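Local coordinates for ABC transporter, periplasmic solute-binding protein (Rhizobium meliloti, PDB 4WED) that probably binds a peptide, nickel chelate or related solute in the periplasm and hands it to an ABC transporter for import, at residues Leu459-Ala462 with Ala463-Ala466; Thr474-Lys477 with Val478-Leu482; Ser164-Arg167 with Pro168-Leu172. All coordinates share one frame; numbering follows the deposited sequence.

Contact 1 of 3, residues Leu459-Ala462 with Ala463-Ala466; sequences LINA and ATAA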
ATOM      1  N   LEU A 459       3.795  -7.768 -22.156  1.00 70.82           N
ATOM      2  CA  LEU A 459       2.786  -6.765 -21.869  1.00 69.61           C
ATOM      3  C   LEU A 459       3.204  -5.992 -20.646  1.00 66.96           C
ATOM      4  O   LEU A 459       3.027  -4.770 -20.585  1.00 68.26           O
ATOM      5  CB  LEU A 459       1.446  -7.443 -21.611  1.00 71.44           C
ATOM      6  CG  LEU A 459       0.946  -8.340 -22.742  1.00 72.76           C
ATOM      7  CD1 LEU A 459      -0.264  -9.141 -22.243  1.00 74.04           C
ATOM      8  CD2 LEU A 459       0.613  -7.492 -23.969  1.00 72.26           C
ATOM      9  N   ILE A 460       3.781  -6.685 -19.673  1.00 64.13           N
ATOM     10  CA  ILE A 460       4.304  -5.964 -18.492  1.00 63.83           C
ATOM     11  C   ILE A 460       5.445  -5.023 -18.880  1.00 66.13           C
ATOM     12  O   ILE A 460       5.416  -3.841 -18.503  1.00 65.29           O
ATOM     13  CB  ILE A 460       4.733  -6.907 -17.345  1.00 64.76           C
ATOM     14  CG1 ILE A 460       3.524  -7.713 -16.835  1.00 59.95           C
ATOM     15  CG2 ILE A 460       5.332  -6.104 -16.183  1.00 63.67           C
ATOM     16  CD1 ILE A 460       3.904  -8.837 -15.891  1.00 60.26           C
ATOM     17  N   ASN A 461       6.414  -5.534 -19.662  1.00 68.81           N
ATOM     18  CA  ASN A 461       7.539  -4.730 -20.185  1.00 70.31           C
ATOM     19  C   ASN A 461       7.101  -3.486 -20.956  1.00 71.57           C
ATOM     20  O   ASN A 461       7.675  -2.400 -20.821  1.00 72.74           O
ATOM     21  CB  ASN A 461       8.435  -5.590 -21.082  1.00 73.48           C
ATOM     22  CG  ASN A 461       9.239  -6.631 -20.294  1.00 78.28           C
ATOM     23  OD1 ASN A 461       9.625  -6.424 -19.120  1.00 74.79           O
ATOM     24  ND2 ASN A 461       9.514  -7.754 -20.943  1.00 80.68           N
ATOM     25  N   ALA A 462       6.075  -3.649 -21.776  1.00 72.55           N
ATOM     26  CA  ALA A 462       5.563  -2.528 -22.558  1.00 72.88           C
ATOM     27  C   ALA A 462       4.953  -1.511 -21.601  1.00 69.13           C
ATOM     28  O   ALA A 462       5.191  -0.313 -21.717  1.00 71.70           O
ATOM     29  CB  ALA A 462       4.545  -3.009 -23.580  1.00 70.59           C
ATOM     30  N   ALA A 463       4.192  -1.987 -20.630  1.00 64.52           N
ATOM     31  CA  ALA A 463       3.622  -1.078 -19.630  1.00 60.92           C
ATOM     32  C   ALA A 463       4.685  -0.328 -18.808  1.00 62.70           C
ATOM     33  O   ALA A 463       4.522   0.863 -18.505  1.00 60.14           O
ATOM     34  CB  ALA A 463       2.715  -1.839 -18.722  1.00 60.19           C
ATOM     35  N   THR A 464       5.767  -1.018 -18.440  1.00 64.09           N
ATOM     36  CA  THR A 464       6.844  -0.374 -17.696  1.00 66.76           C
ATOM     37  C   THR A 464       7.603   0.605 -18.579  1.00 72.30           C
ATOM     38  O   THR A 464       8.196   1.576 -18.086  1.00 74.94           O
ATOM     39  CB  THR A 464       7.801  -1.380 -17.001  1.00 64.82           C
ATOM     40  OG1 THR A 464       8.397  -2.261 -17.945  1.00 60.41           O
ATOM     41  CG2 THR A 464       7.017  -2.204 -15.951  1.00 60.89           C
ATOM     42  N   ALA A 465       7.544   0.379 -19.885  1.00 74.69           N
ATOM     43  CA  ALA A 465       8.187   1.303 -20.823  1.00 82.11           C
ATOM     44  C   ALA A 465       7.316   2.533 -21.125  1.00 83.34           C
ATOM     45  O   ALA A 465       7.825   3.529 -21.619  1.00 85.47           O
ATOM     46  CB  ALA A 465       8.583   0.587 -22.118  1.00 79.98           C
ATOM     47  N   ALA A 466       6.030   2.490 -20.804  1.00 80.96           N
ATOM     48  CA  ALA A 466       5.099   3.517 -21.283  1.00 82.85           C
ATOM     49  C   ALA A 466       5.342   4.859 -20.610  1.00 86.59           C
ATOM     50  O   ALA A 466       5.855   4.910 -19.501  1.00 88.72           O
ATOM     51  CB  ALA A 466       3.672   3.074 -21.030  1.00 79.90           C
TER
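Thr-464 leans back over the preceding turn of its helix, and its hydroxyl makes the one side-chain hydrogen bond between Leu459-Ala462 and Ala463-Ala466. OG1 sits between the backbone N and the carbonyl carbon (chi1 58°), which turns it toward the carbonyl three residues earlier: Thr-464 OG1 donates to Asn-461 O at 3.0 Å. The hydroxyl arrives from above that carbonyl plane and not on a lone pair, with a C=O...donor angle of only 105°. Asn-461 O is also the acceptor for Ala-465 N, at 2.9 Å and from the same face, so two donors grip a single oxygen. A small beta-branched residue suits this place, because the hydroxyl can turn inward to the backbone while the methyl stays available for packing. That methyl, Thr-464 CG2, lies 3.4 Å from Ile-460 O and meets Ile-460 CG2 at 4.3 Å, branch against branch, one turn apart. Thr-464 N bonds to Ile-460 O at 2.8 Å, a regular alpha-helical i to i+4 link. Ala-463 N repeats the pattern with Leu-459 O at 3.0 Å. Ala-465 N makes, in addition, a weak bond to Ala-462 O with i to i+3 spacing. Alanine suits positions 462 and 466, where the small methyls let helix 471-485 come close through Thr-474; Ala-463 CB rests 3.4 Å from Ile-460 O. Helix 457-465 packs against two others. Ile-460, Ala-463 and Thr-464 face helix 430-437, on Cys-437, Phe-430 and Val-434, whereas Leu-459 and Ala-462 lie against Val-478, Trp-481 and Thr-474 of helix 471-485.

Contact 2 of 3, residues Thr474-Lys477 with Val478-Leu482; sequences TIQK and VYDWL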
ATOM      1  N   THR A 474      -1.682   1.061 -22.087  1.00 71.19           N
ATOM      2  CA  THR A 474      -0.650   0.019 -22.182  1.00 73.35           C
ATOM      3  C   THR A 474      -0.874  -0.944 -21.009  1.00 69.46           C
ATOM      4  O   THR A 474      -0.949  -2.169 -21.189  1.00 66.25           O
ATOM      5  CB  THR A 474       0.786   0.574 -22.199  1.00 74.34           C
ATOM      6  OG1 THR A 474       0.877   1.591 -23.202  1.00 77.06           O
ATOM      7  CG2 THR A 474       1.788  -0.530 -22.528  1.00 73.43           C
ATOM      8  N   ILE A 475      -1.038  -0.384 -19.821  1.00 64.18           N
ATOM      9  CA  ILE A 475      -1.258  -1.224 -18.654  1.00 63.04           C
ATOM     10  C   ILE A 475      -2.624  -1.934 -18.714  1.00 63.16           C
ATOM     11  O   ILE A 475      -2.766  -3.016 -18.158  1.00 59.42           O
ATOM     12  CB  ILE A 475      -1.114  -0.442 -17.347  1.00 59.14           C
ATOM     13  CG1 ILE A 475      -0.708  -1.386 -16.224  1.00 57.72           C
ATOM     14  CG2 ILE A 475      -2.410   0.284 -17.012  1.00 59.06           C
ATOM     15  CD1 ILE A 475      -0.203  -0.681 -14.995  1.00 55.99           C
ATOM     16  N   GLN A 476      -3.597  -1.351 -19.422  1.00 62.55           N
ATOM     17  CA  GLN A 476      -4.902  -1.985 -19.526  1.00 61.15           C
ATOM     18  C   GLN A 476      -4.784  -3.362 -20.171  1.00 62.77           C
ATOM     19  O   GLN A 476      -5.566  -4.251 -19.894  1.00 62.01           O
ATOM     20  CB  GLN A 476      -5.877  -1.111 -20.315  1.00 59.13           C
ATOM     21  CG  GLN A 476      -7.306  -1.644 -20.346  1.00 59.25           C
ATOM     22  CD  GLN A 476      -7.873  -1.912 -18.962  1.00 58.23           C
ATOM     23  OE1 GLN A 476      -7.932  -1.012 -18.136  1.00 60.88           O
ATOM     24  NE2 GLN A 476      -8.272  -3.164 -18.697  1.00 57.37           N
ATOM     25  N   LYS A 477      -3.781  -3.536 -21.012  1.00 63.99           N
ATOM     26  CA  LYS A 477      -3.582  -4.790 -21.714  1.00 66.36           C
ATOM     27  C   LYS A 477      -3.066  -5.873 -20.779  1.00 63.72           C
ATOM     28  O   LYS A 477      -3.392  -7.054 -20.947  1.00 61.74           O
ATOM     29  CB  LYS A 477      -2.605  -4.627 -22.873  1.00 72.30           C
ATOM     30  CG  LYS A 477      -2.973  -3.549 -23.882  1.00 76.90           C
ATOM     31  CD  LYS A 477      -1.935  -3.519 -24.982  1.00 84.63           C
ATOM     32  CE  LYS A 477      -2.161  -4.667 -25.961  1.00 91.38           C
ATOM     33  NZ  LYS A 477      -0.976  -4.885 -26.828  1.00 98.21           N
ATOM     34  N   VAL A 478      -2.260  -5.491 -19.795  1.00 60.70           N
ATOM     35  CA  VAL A 478      -1.887  -6.467 -18.765  1.00 58.79           C
ATOM     36  C   VAL A 478      -3.174  -6.998 -18.100  1.00 55.60           C
ATOM     37  O   VAL A 478      -3.377  -8.205 -18.016  1.00 57.77           O
ATOM     38  CB  VAL A 478      -0.892  -5.889 -17.743  1.00 58.23           C
ATOM     39  CG1 VAL A 478      -0.631  -6.884 -16.600  1.00 57.90           C
ATOM     40  CG2 VAL A 478       0.413  -5.540 -18.435  1.00 60.29           C
ATOM     41  N   TYR A 479      -4.059  -6.093 -17.705  1.00 52.50           N
ATOM     42  CA  TYR A 479      -5.288  -6.458 -16.955  1.00 53.56           C
ATOM     43  C   TYR A 479      -6.270  -7.263 -17.786  1.00 57.27           C
ATOM     44  O   TYR A 479      -6.940  -8.140 -17.239  1.00 56.40           O
ATOM     45  CB  TYR A 479      -5.999  -5.208 -16.463  1.00 51.74           C
ATOM     46  CG  TYR A 479      -5.194  -4.301 -15.590  1.00 50.50           C
ATOM     47  CD1 TYR A 479      -4.351  -4.826 -14.584  1.00 53.81           C
ATOM     48  CD2 TYR A 479      -5.309  -2.922 -15.695  1.00 50.79           C
ATOM     49  CE1 TYR A 479      -3.647  -3.999 -13.714  1.00 50.87           C
ATOM     50  CE2 TYR A 479      -4.593  -2.082 -14.847  1.00 50.96           C
ATOM     51  CZ  TYR A 479      -3.759  -2.637 -13.855  1.00 51.18           C
ATOM     52  OH  TYR A 479      -3.040  -1.849 -12.982  1.00 48.62           O
ATOM     53  N   ASP A 480      -6.338  -6.989 -19.103  1.00 59.67           N
ATOM     54  CA  ASP A 480      -7.211  -7.769 -20.013  1.00 63.01           C
ATOM     55  C   ASP A 480      -6.690  -9.174 -20.164  1.00 64.01           C
ATOM     56  O   ASP A 480      -7.444 -10.143 -20.168  1.00 64.91           O
ATOM     57  CB  ASP A 480      -7.302  -7.165 -21.404  1.00 65.46           C
ATOM     58  CG  ASP A 480      -7.800  -5.724 -21.407  1.00 68.97           C
ATOM     59  OD1 ASP A 480      -8.438  -5.276 -20.425  1.00 69.43           O
ATOM     60  OD2 ASP A 480      -7.549  -5.024 -22.425  1.00 76.18           O
ATOM     61  N   TRP A 481      -5.383  -9.292 -20.292  1.00 64.08           N
ATOM     62  CA  TRP A 481      -4.790 -10.614 -20.356  1.00 65.89           C
ATOM     63  C   TRP A 481      -5.167 -11.463 -19.143  1.00 62.58           C
ATOM     64  O   TRP A 481      -5.629 -12.615 -19.249  1.00 59.47           O
ATOM     65  CB  TRP A 481      -3.273 -10.514 -20.409  1.00 65.83           C
ATOM     66  CG  TRP A 481      -2.703 -11.765 -20.831  1.00 66.24           C
ATOM     67  CD1 TRP A 481      -2.586 -12.205 -22.101  1.00 68.26           C
ATOM     68  CD2 TRP A 481      -2.245 -12.819 -19.991  1.00 66.29           C
ATOM     69  NE1 TRP A 481      -2.054 -13.465 -22.117  1.00 70.30           N
ATOM     70  CE2 TRP A 481      -1.823 -13.863 -20.830  1.00 68.53           C
ATOM     71  CE3 TRP A 481      -2.150 -12.986 -18.610  1.00 66.92           C
ATOM     72  CZ2 TRP A 481      -1.287 -15.056 -20.338  1.00 69.72           C
ATOM     73  CZ3 TRP A 481      -1.620 -14.187 -18.113  1.00 65.77           C
ATOM     74  CH2 TRP A 481      -1.202 -15.201 -18.979  1.00 68.20           C
ATOM     75  N   LEU A 482      -4.937 -10.883 -17.985  1.00 60.60           N
ATOM     76  CA  LEU A 482      -5.135 -11.615 -16.744  1.00 62.83           C
ATOM     77  C   LEU A 482      -6.602 -12.061 -16.612  1.00 61.84           C
ATOM     78  O   LEU A 482      -6.877 -13.198 -16.239  1.00 62.23           O
ATOM     79  CB  LEU A 482      -4.764 -10.744 -15.539  1.00 59.77           C
ATOM     80  CG  LEU A 482      -3.296 -10.414 -15.336  1.00 59.17           C
ATOM     81  CD1 LEU A 482      -3.151  -9.193 -14.435  1.00 58.34           C
ATOM     82  CD2 LEU A 482      -2.545 -11.590 -14.725  1.00 60.07           C
TER
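The ring of Tyr-479 crosses the side chain of Ile-475 at a slant, one turn further along the helix. Ile-475 CG2 approaches Tyr-479 CE2 at 3.9 Å, and Ile-475 CD1 reaches the hydroxyl end of the ring, 3.7 Å from Tyr-479 OH. CG1 of the isoleucine is anti to the backbone N, which sends that branch to the hydroxyl end of the ring. Ile-475 O lies over one face of the ring, near its rim. A tyrosine fits here because its ring can pack against the isoleucine and still carry a polar group to its far end, where OH is hydrogen-bonded to Tyr-327 O. The pair has the i to i+4 spacing of an alpha helix, here helix 471-485, whose Ile-475 and Val-478 side chains pack on helix 430-437. On the flank beside the ring, Gln-476 reaches for Asp-480 with the same spacing: a bend at chi2 (54°) swings the amide toward the next turn. Gln-476 NE2 donates to Asp-480 OD1 at 2.7 Å, a bond that is nearly straight, N-H...O 165°. The carboxylate oxygen lies in the amide plane, but the donor meets it on its syn side, tilted 33° from the carboxylate plane. The amide is held from its other end too, since Gln-476 OE1 accepts from Lys-330 N, and this fixes its rotation. The backbone joins the same two residues, Asp-480 N donating to Gln-476 O at 3.0 Å.

Contact 3 of 3, residues Ser164-Arg167 with Pro168-Leu172; sequences SYTR and PTRFL
Arg-170 reaches back over the bend and uses its guanidinium to collect two backbone carbonyls from Ser164-Arg167. Arg-170 NE donates to Tyr-165 O at 2.8 Å, and Arg-170 NH2 donates to Ser-164 O at 3.1 Å. The second oxygen lies in the guanidinium plane at its edge; the first is tilted 17° from it. From CG to NE the chain is fully extended, which carries the head to two successive carbonyls of an irregular loop. An arginine suits the task, having several N-H groups fanned in one plane. Its remaining nitrogen, NH1, bonds to Asp-62 OD1 and Phe-65 O, so all three nitrogens of the group have acceptors. Asp-62 also binds the sodium ion, and Arg-170 thus stands in the second shell of that site. Thr-166 covers one face of the guanidinium, its CA 3.4 Å from Arg-170 NE and its OG1 3.8 Å from Arg-170 NH2; that hydroxyl is hydrogen-bonded to Tyr-514 O. A water closes the backbone across the bend, donating to Thr-166 O at 3.0 Å and accepting from Arg-170 N at 2.9 Å. The turn contains a cis peptide bond before Pro-168, a geometry proline tolerates far better than other residues. Ser-164 OG is hydrogen-bonded to Gln-161 O, and Pro-168 O to Gln-52 NE2. Arg-167 NH2 bonds to Ala-56 O and Gln-61 OE1, while the backbone N atoms of Thr-166 and Arg-167 bind a glycerol, probably from the crystallisation liquor. This buried loop runs between helix 159-162 and strand 192-197, with Thr-166 against Trp-58 and Gln-61 of helix 58-61, and Pro-168 and Thr-169 packed on Trp-122 of helix 112-122.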
ATOM      1  N   SER A 164       7.182  10.869  -3.771  1.00 43.63           N
ATOM      2  CA  SER A 164       6.167  11.113  -2.736  1.00 45.00           C
ATOM      3  C   SER A 164       6.463  10.339  -1.440  1.00 47.60           C
ATOM      4  O   SER A 164       5.833  10.598  -0.482  1.00 44.62           O
ATOM      5  CB  SER A 164       4.797  10.745  -3.217  1.00 45.35           C
ATOM      6  OG  SER A 164       4.654   9.326  -3.286  1.00 43.82           O
ATOM      7  N   TYR A 165       7.456   9.448  -1.397  1.00 49.90           N
ATOM      8  CA  TYR A 165       7.592   8.570  -0.240  1.00 53.64           C
ATOM      9  C   TYR A 165       7.931   9.339   1.036  1.00 55.62           C
ATOM     10  O   TYR A 165       8.421  10.470   0.996  1.00 53.36           O
ATOM     11  CB  TYR A 165       8.703   7.540  -0.451  1.00 55.41           C
ATOM     12  CG  TYR A 165       8.454   6.449  -1.446  1.00 53.60           C
ATOM     13  CD1 TYR A 165       7.306   6.413  -2.244  1.00 52.94           C
ATOM     14  CD2 TYR A 165       9.434   5.476  -1.660  1.00 54.34           C
ATOM     15  CE1 TYR A 165       7.143   5.429  -3.203  1.00 53.28           C
ATOM     16  CE2 TYR A 165       9.267   4.484  -2.609  1.00 52.44           C
ATOM     17  CZ  TYR A 165       8.137   4.475  -3.384  1.00 53.14           C
ATOM     18  OH  TYR A 165       7.988   3.468  -4.304  1.00 58.44           O
ATOM     19  N   THR A 166       7.681   8.678   2.155  1.00 59.34           N
ATOM     20  CA  THR A 166       7.896   9.262   3.467  1.00 61.67           C
ATOM     21  C   THR A 166       9.397   9.348   3.619  1.00 59.47           C
ATOM     22  O   THR A 166       9.907  10.352   4.018  1.00 56.22           O
ATOM     23  CB  THR A 166       7.211   8.463   4.608  1.00 61.50           C
ATOM     24  OG1 THR A 166       5.776   8.587   4.483  1.00 62.93           O
ATOM     25  CG2 THR A 166       7.616   9.017   6.009  1.00 62.52           C
ATOM     26  N   ARG A 167      10.111   8.298   3.261  1.00 63.42           N
ATOM     27  CA  ARG A 167      11.566   8.323   3.292  1.00 65.06           C
ATOM     28  C   ARG A 167      12.080   7.555   2.092  1.00 62.22           C
ATOM     29  O   ARG A 167      11.399   6.657   1.629  1.00 59.48           O
ATOM     30  CB  ARG A 167      12.064   7.662   4.567  1.00 66.67           C
ATOM     31  CG  ARG A 167      11.648   6.213   4.680  1.00 68.84           C
ATOM     32  CD  ARG A 167      12.400   5.491   5.773  1.00 75.80           C
ATOM     33  NE  ARG A 167      11.845   5.807   7.076  1.00 73.55           N
ATOM     34  CZ  ARG A 167      11.470   4.908   7.968  1.00 71.83           C
ATOM     35  NH1 ARG A 167      11.589   3.621   7.718  1.00 69.42           N
ATOM     36  NH2 ARG A 167      10.972   5.312   9.112  1.00 72.79           N
ATOM     37  N   PRO A 168      13.268   7.867   1.578  1.00 64.46           N
ATOM     38  CA  PRO A 168      14.185   8.903   2.072  1.00 63.56           C
ATOM     39  C   PRO A 168      14.068  10.251   1.369  1.00 59.23           C
ATOM     40  O   PRO A 168      14.951  11.096   1.458  1.00 61.88           O
ATOM     41  CB  PRO A 168      15.534   8.317   1.695  1.00 64.37           C
ATOM     42  CG  PRO A 168      15.273   7.708   0.368  1.00 64.67           C
ATOM     43  CD  PRO A 168      13.891   7.108   0.476  1.00 66.06           C
ATOM     44  N   THR A 169      12.944  10.467   0.726  1.00 57.08           N
ATOM     45  CA  THR A 169      12.796  11.555  -0.217  1.00 58.73           C
ATOM     46  C   THR A 169      12.454  12.934   0.331  1.00 58.05           C
ATOM     47  O   THR A 169      12.003  13.794  -0.441  1.00 58.22           O
ATOM     48  CB  THR A 169      11.669  11.168  -1.172  1.00 54.53           C
ATOM     49  OG1 THR A 169      10.554  10.690  -0.399  1.00 56.57           O
ATOM     50  CG2 THR A 169      12.157  10.082  -2.050  1.00 54.81           C
ATOM     51  N   ARG A 170      12.631  13.166   1.624  1.00 55.78           N
ATOM     52  CA  ARG A 170      12.132  14.414   2.196  1.00 56.19           C
ATOM     53  C   ARG A 170      13.244  15.277   2.717  1.00 54.12           C
ATOM     54  O   ARG A 170      14.380  14.832   2.753  1.00 61.65           O
ATOM     55  CB  ARG A 170      11.046  14.132   3.220  1.00 57.28           C
ATOM     56  CG  ARG A 170       9.981  13.220   2.613  1.00 58.45           C
ATOM     57  CD  ARG A 170       8.674  13.279   3.370  1.00 53.37           C
ATOM     58  NE  ARG A 170       7.650  12.519   2.691  1.00 51.81           N
ATOM     59  CZ  ARG A 170       6.373  12.483   3.084  1.00 55.00           C
ATOM     60  NH1 ARG A 170       5.976  13.162   4.175  1.00 52.96           N
ATOM     61  NH2 ARG A 170       5.487  11.766   2.402  1.00 53.84           N
ATOM     62  N   PHE A 171      12.888  16.493   3.139  1.00 54.97           N
ATOM     63  CA  PHE A 171      13.809  17.625   3.283  1.00 58.86           C
ATOM     64  C   PHE A 171      14.087  18.143   4.710  1.00 65.79           C
ATOM     65  O   PHE A 171      13.183  18.636   5.447  1.00 64.69           O
ATOM     66  CB  PHE A 171      13.343  18.730   2.340  1.00 59.63           C
ATOM     67  CG  PHE A 171      13.399  18.298   0.902  1.00 59.62           C
ATOM     68  CD1 PHE A 171      12.342  17.585   0.344  1.00 57.89           C
ATOM     69  CD2 PHE A 171      14.551  18.508   0.132  1.00 62.12           C
ATOM     70  CE1 PHE A 171      12.396  17.141  -0.967  1.00 57.97           C
ATOM     71  CE2 PHE A 171      14.614  18.054  -1.182  1.00 64.50           C
ATOM     72  CZ  PHE A 171      13.536  17.351  -1.731  1.00 59.46           C
ATOM     73  N   LEU A 172      15.374  18.020   5.080  1.00 65.82           N
ATOM     74  CA  LEU A 172      15.871  18.309   6.417  1.00 64.31           C
ATOM     75  C   LEU A 172      16.711  19.545   6.341  1.00 65.51           C
ATOM     76  O   LEU A 172      17.557  19.647   5.471  1.00 70.76           O
ATOM     77  CB  LEU A 172      16.748  17.147   6.886  1.00 66.39           C
ATOM     78  CG  LEU A 172      17.618  17.318   8.144  1.00 68.77           C
ATOM     79  CD1 LEU A 172      16.776  17.365   9.426  1.00 69.05           C
ATOM     80  CD2 LEU A 172      18.616  16.177   8.232  1.00 68.95           C
TER
HETATM   81  O   HOH W   1      12.709  11.522   3.971  1.00 65.70           O

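Along the chain contact 3 comes first, then contact 1, then contact 2. Contacts 1 and 2 lie on consecutive helices, 457-465 and 471-485, with centres about 10 Å apart, and they touch directly: Thr-474 CG2 packs 3.4 Å from Ala-463 N, and Val-478 CG2 lies 3.5 Å from Leu-459 O. Both helices also pack on helix 430-437, so the two contacts belong to one helical cluster. Contact 3 is separate, a loop about 27 Å from contact 1 and 32 Å from contact 2 between centres. Thus two helices pack side by side through contacts 1 and 2, while contact 3 shapes a buried loop whose Arg-170 bonds Asp-62, a sodium ligand.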